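Local coordinates for NmrA family protein (Shigella flexneri 2a, PDB 3QVO) that is of unknown function but carries a Rossmann fold of the NmrA family and probably binds NAD(P), at residues Ser107-Met112 / Asp156-Ser161; Phe122-Gly127 / Arg152-Ala157. All coordinates share one frame; numbering follows the deposited sequence.

How the interactions relate
Helix 149-159 is common to both contacts, which share Asp156 and Ala157 and have centres about 11 Å apart. Interaction 1 sets the C-terminal end of this helix and the residues just after it against helix 101-114, whereas interaction 2 lays an earlier part of it against the residue just beyond strand 119-123, the strand that follows helix 101-114 in the chain. They meet where Ile158 CD1 packs on Phe122 CG at 3.4 Å. The bound 5-mercapto-2-nitro-benzoic acid, in a pocket with Lys83, Gln87 and Cys115, lies about 13 Å from the side chain of Ile109, so interaction 1 does not line that site.

Interaction 1 of 2, residues Ser107-Met112 / Asp156-Ser161; sequences SVIAAM and DAIEAS
Ile109 reaches out of helix 101-114 with both of its branches, and its two methyl ends meet different parts of the 156-161 segment. CD1 points at the last turn of helix 149-159, 3.9 Å from Ala157 CB and 4.1 Å from Ile158 CG1. It also rests against the backbone there, 3.8 Å from Ala157 O. CG2 takes the other branch beyond the helix end, 4.1 Å from Ser161 CB. With CG1 anti to the carbonyl carbon (chi1 -71°) and CD1 continuing in an extended conformation, the longer branch spans the gap to Ala157 and Ile158.

Ser161 offers its CB to Ile109 while its hydroxyl turns back to the last turn of helix 149-159. Its chi1 of 63° places OG where it donates to Ile158 O at 2.5 Å, in the carbonyl plane and on a lone pair, with a C=O...OG angle of 142°. Ile158 O also accepts from Ser161 N, and OG has a further bond with Leu163 N.

The contact joins two helices of the Rossmann-fold domain that both pack on strand 119-123, Val108 and Met112 on Leu120 and Ile158 on Phe122. No hydrogen bond crosses between the segments; they meet by van der Waals contact, mostly between apolar side-chain atoms, while the polar bonds stay local and fix the Ser161 hydroxyl.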
# COMPACT_ATOMS: atom_id res chain seq x y z
N SER A 107 0.55 -13.47 -5.70
CA SER A 107 -0.09 -13.20 -6.95
C SER A 107 0.36 -11.84 -7.51
O SER A 107 0.58 -11.70 -8.72
CB SER A 107 -1.61 -13.29 -6.79
OG SER A 107 -2.29 -12.93 -7.97
N VAL A 108 0.58 -10.87 -6.62
CA VAL A 108 1.01 -9.59 -7.06
C VAL A 108 2.44 -9.71 -7.58
O VAL A 108 2.78 -9.15 -8.63
CB VAL A 108 0.85 -8.51 -5.97
CG1 VAL A 108 1.50 -7.16 -6.37
CG2 VAL A 108 -0.64 -8.30 -5.65
N ILE A 109 3.28 -10.45 -6.88
CA ILE A 109 4.70 -10.53 -7.25
C ILE A 109 4.84 -11.16 -8.65
O ILE A 109 5.58 -10.66 -9.52
CB ILE A 109 5.43 -11.34 -6.21
CG1 ILE A 109 5.54 -10.56 -4.89
CG2 ILE A 109 6.79 -11.78 -6.70
CD1 ILE A 109 5.83 -11.49 -3.65
N ALA A 110 4.13 -12.27 -8.84
CA ALA A 110 4.08 -13.02 -10.08
C ALA A 110 3.62 -12.14 -11.25
O ALA A 110 4.20 -12.18 -12.30
CB ALA A 110 3.15 -14.18 -9.95
N ALA A 111 2.56 -11.37 -11.05
CA ALA A 111 2.05 -10.50 -12.11
C ALA A 111 3.08 -9.38 -12.41
O ALA A 111 3.36 -9.06 -13.57
CB ALA A 111 0.69 -9.89 -11.71
N MSE A 112 3.62 -8.75 -11.40
CA MSE A 112 4.70 -7.78 -11.64
C MSE A 112 5.82 -8.42 -12.47
O MSE A 112 6.24 -7.85 -13.47
CB MSE A 112 5.25 -7.27 -10.34
CG MSE A 112 4.23 -6.48 -9.58
SE MSE A 112 4.80 -5.69 -7.97
CE MSE A 112 6.29 -4.65 -8.69
N ASP A 156 7.72 -11.71 3.99
CA ASP A 156 8.88 -12.50 3.62
C ASP A 156 8.93 -12.73 2.10
O ASP A 156 10.02 -12.74 1.52
CB ASP A 156 8.84 -13.89 4.30
CG ASP A 156 9.01 -13.84 5.84
OD1 ASP A 156 9.30 -12.78 6.47
OD2 ASP A 156 8.82 -14.92 6.43
N ALA A 157 7.79 -12.97 1.47
CA ALA A 157 7.75 -13.22 0.06
C ALA A 157 8.20 -11.94 -0.67
O ALA A 157 8.98 -12.00 -1.61
CB ALA A 157 6.34 -13.67 -0.40
N ILE A 158 7.72 -10.78 -0.21
CA ILE A 158 8.10 -9.51 -0.80
C ILE A 158 9.60 -9.31 -0.65
O ILE A 158 10.29 -9.05 -1.65
CB ILE A 158 7.27 -8.40 -0.23
CG1 ILE A 158 5.84 -8.51 -0.77
CG2 ILE A 158 7.87 -7.03 -0.52
CD1 ILE A 158 4.84 -7.71 0.00
N GLU A 159 10.14 -9.54 0.56
CA GLU A 159 11.58 -9.35 0.79
C GLU A 159 12.48 -10.27 -0.01
O GLU A 159 13.63 -9.93 -0.23
CB GLU A 159 11.95 -9.44 2.27
CG GLU A 159 11.34 -8.31 3.08
CD GLU A 159 11.69 -8.37 4.57
OE1 GLU A 159 11.77 -9.48 5.15
OE2 GLU A 159 11.85 -7.28 5.18
N ALA A 160 11.94 -11.40 -0.47
CA ALA A 160 12.70 -12.38 -1.22
C ALA A 160 12.40 -12.29 -2.70
O ALA A 160 12.86 -13.11 -3.44
CB ALA A 160 12.41 -13.80 -0.72
N SER A 161 11.68 -11.28 -3.13
CA SER A 161 11.18 -11.22 -4.49
C SER A 161 12.14 -10.68 -5.54
O SER A 161 11.91 -10.89 -6.72
CB SER A 161 9.93 -10.37 -4.55
OG SER A 161 10.22 -9.05 -4.18

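Interaction 2 of 2, residues Phe122-Gly127 / Arg152-Ala157; sequences FVLSLG and RRAADA
Leu124 meets helix 149-159 through its two methyl groups, each directed at a different alanine. The contacts across the segments are apolar: CD1 of Leu124 lies 3.8 Å from Ala155 CB. CD2 approaches Ala154 CB more loosely, at 4.3 Å. Ala154 CB points toward the 122-127 segment. The leucine CG stands beside its own backbone N and anti to the carbonyl carbon (chi1 -73°), and the fork beyond it, with chi2 at 161°, spreads the methyls over the neighbouring alanines. Because the alanine side chains end at CB, Leu124 CD1 comes close to the helix backbone itself, 4.1 Å from Ala155 CA.

Within the 122-127 segment, Leu124 CG lies at the edge of the Phe122 ring, in its plane. The ring also packs on Ala105 of helix 101-114, which Ala154 touches as well, so the two helices converge here with the end of the strand and the residue after it. Leu101, Phe151 and Ile167 add further apolar contacts to Leu124.

Polar bonds run alongside the contact and do not cross it. Within the helix, Asp156 N bonds to Arg152 O at 2.9 Å and Ala157 N to Arg153 O at 3.0 Å. Phe122 and Leu124 are held by backbone hydrogen bonds to strand 164-174, and Arg153 forms a salt bridge with Asp102 of helix 101-114.

The strand 119-123, helix 149-159 and strand 164-174, with the two strands paired in parallel, form the beta-alpha-beta crossover of a Rossmann fold; here Ala154 and Ala155 face Leu124 just past the first strand.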
# COMPACT_ATOMS: atom_id res chain seq x y z
N PHE A 122 3.81 -1.66 -0.58
CA PHE A 122 2.91 -2.66 -0.06
C PHE A 122 2.62 -2.39 1.43
O PHE A 122 3.54 -2.38 2.28
CB PHE A 122 3.51 -4.04 -0.26
CG PHE A 122 2.51 -5.21 -0.18
CD1 PHE A 122 2.09 -5.70 1.02
CD2 PHE A 122 2.05 -5.84 -1.33
CE1 PHE A 122 1.20 -6.80 1.08
CE2 PHE A 122 1.17 -6.91 -1.28
CZ PHE A 122 0.74 -7.39 -0.09
N VAL A 123 1.35 -2.15 1.71
CA VAL A 123 0.89 -1.82 3.07
C VAL A 123 0.48 -3.05 3.77
O VAL A 123 -0.36 -3.80 3.26
CB VAL A 123 -0.27 -0.83 3.07
CG1 VAL A 123 -0.72 -0.53 4.55
CG2 VAL A 123 0.16 0.45 2.40
N LEU A 124 1.09 -3.29 4.93
CA LEU A 124 0.64 -4.36 5.81
C LEU A 124 0.10 -3.79 7.10
O LEU A 124 0.85 -3.39 8.01
CB LEU A 124 1.75 -5.39 6.07
CG LEU A 124 2.08 -6.32 4.88
CD1 LEU A 124 3.46 -6.95 5.06
CD2 LEU A 124 1.00 -7.40 4.68
N SER A 125 -1.23 -3.84 7.19
CA SER A 125 -1.98 -3.26 8.28
C SER A 125 -3.04 -4.27 8.66
O SER A 125 -3.72 -4.77 7.78
CB SER A 125 -2.66 -1.97 7.79
OG SER A 125 -3.44 -1.37 8.80
N LEU A 126 -3.22 -4.57 9.93
CA LEU A 126 -4.10 -5.70 10.28
C LEU A 126 -5.57 -5.39 10.09
O LEU A 126 -6.35 -6.29 9.78
CB LEU A 126 -3.93 -6.16 11.72
CG LEU A 126 -2.68 -6.88 12.19
CD1 LEU A 126 -2.97 -7.29 13.66
CD2 LEU A 126 -2.30 -8.08 11.29
N GLY A 127 -5.96 -4.15 10.34
CA GLY A 127 -7.36 -3.77 10.16
C GLY A 127 -8.25 -4.45 11.18
O GLY A 127 -8.06 -4.26 12.39
N ARG A 152 3.09 -12.28 7.79
CA ARG A 152 4.53 -12.52 7.85
C ARG A 152 5.00 -13.22 6.58
O ARG A 152 6.03 -12.91 6.04
CB ARG A 152 4.91 -13.35 9.07
CG ARG A 152 6.13 -12.82 9.80
CD ARG A 152 6.23 -13.40 11.19
NE ARG A 152 5.47 -12.67 12.20
CZ ARG A 152 5.76 -11.44 12.62
NH1 ARG A 152 5.01 -10.87 13.57
NH2 ARG A 152 6.79 -10.76 12.11
N ARG A 153 4.21 -14.17 6.12
CA ARG A 153 4.53 -14.86 4.91
C ARG A 153 4.47 -13.91 3.69
O ARG A 153 5.36 -13.97 2.84
CB ARG A 153 3.63 -16.09 4.73
CG ARG A 153 3.97 -17.24 5.68
CD ARG A 153 3.46 -18.58 5.12
NE ARG A 153 2.00 -18.56 4.91
CZ ARG A 153 1.08 -18.90 5.82
NH1 ARG A 153 1.42 -19.33 7.04
NH2 ARG A 153 -0.22 -18.84 5.50
N ALA A 154 3.49 -12.99 3.65
CA ALA A 154 3.45 -11.93 2.61
C ALA A 154 4.71 -11.08 2.66
O ALA A 154 5.35 -10.91 1.65
CB ALA A 154 2.24 -11.06 2.73
N ALA A 155 5.09 -10.60 3.84
CA ALA A 155 6.28 -9.75 3.98
C ALA A 155 7.54 -10.46 3.52
O ALA A 155 8.35 -9.87 2.79
CB ALA A 155 6.46 -9.29 5.43
N ASP A 156 7.72 -11.71 3.99
CA ASP A 156 8.88 -12.50 3.62
C ASP A 156 8.93 -12.73 2.10
O ASP A 156 10.02 -12.74 1.52
CB ASP A 156 8.84 -13.89 4.30
CG ASP A 156 9.01 -13.84 5.84
OD1 ASP A 156 9.30 -12.78 6.47
OD2 ASP A 156 8.82 -14.92 6.43
N ALA A 157 7.79 -12.97 1.47
CA ALA A 157 7.75 -13.22 0.06
C ALA A 157 8.20 -11.94 -0.67
O ALA A 157 8.98 -12.00 -1.61
CB ALA A 157 6.34 -13.67 -0.40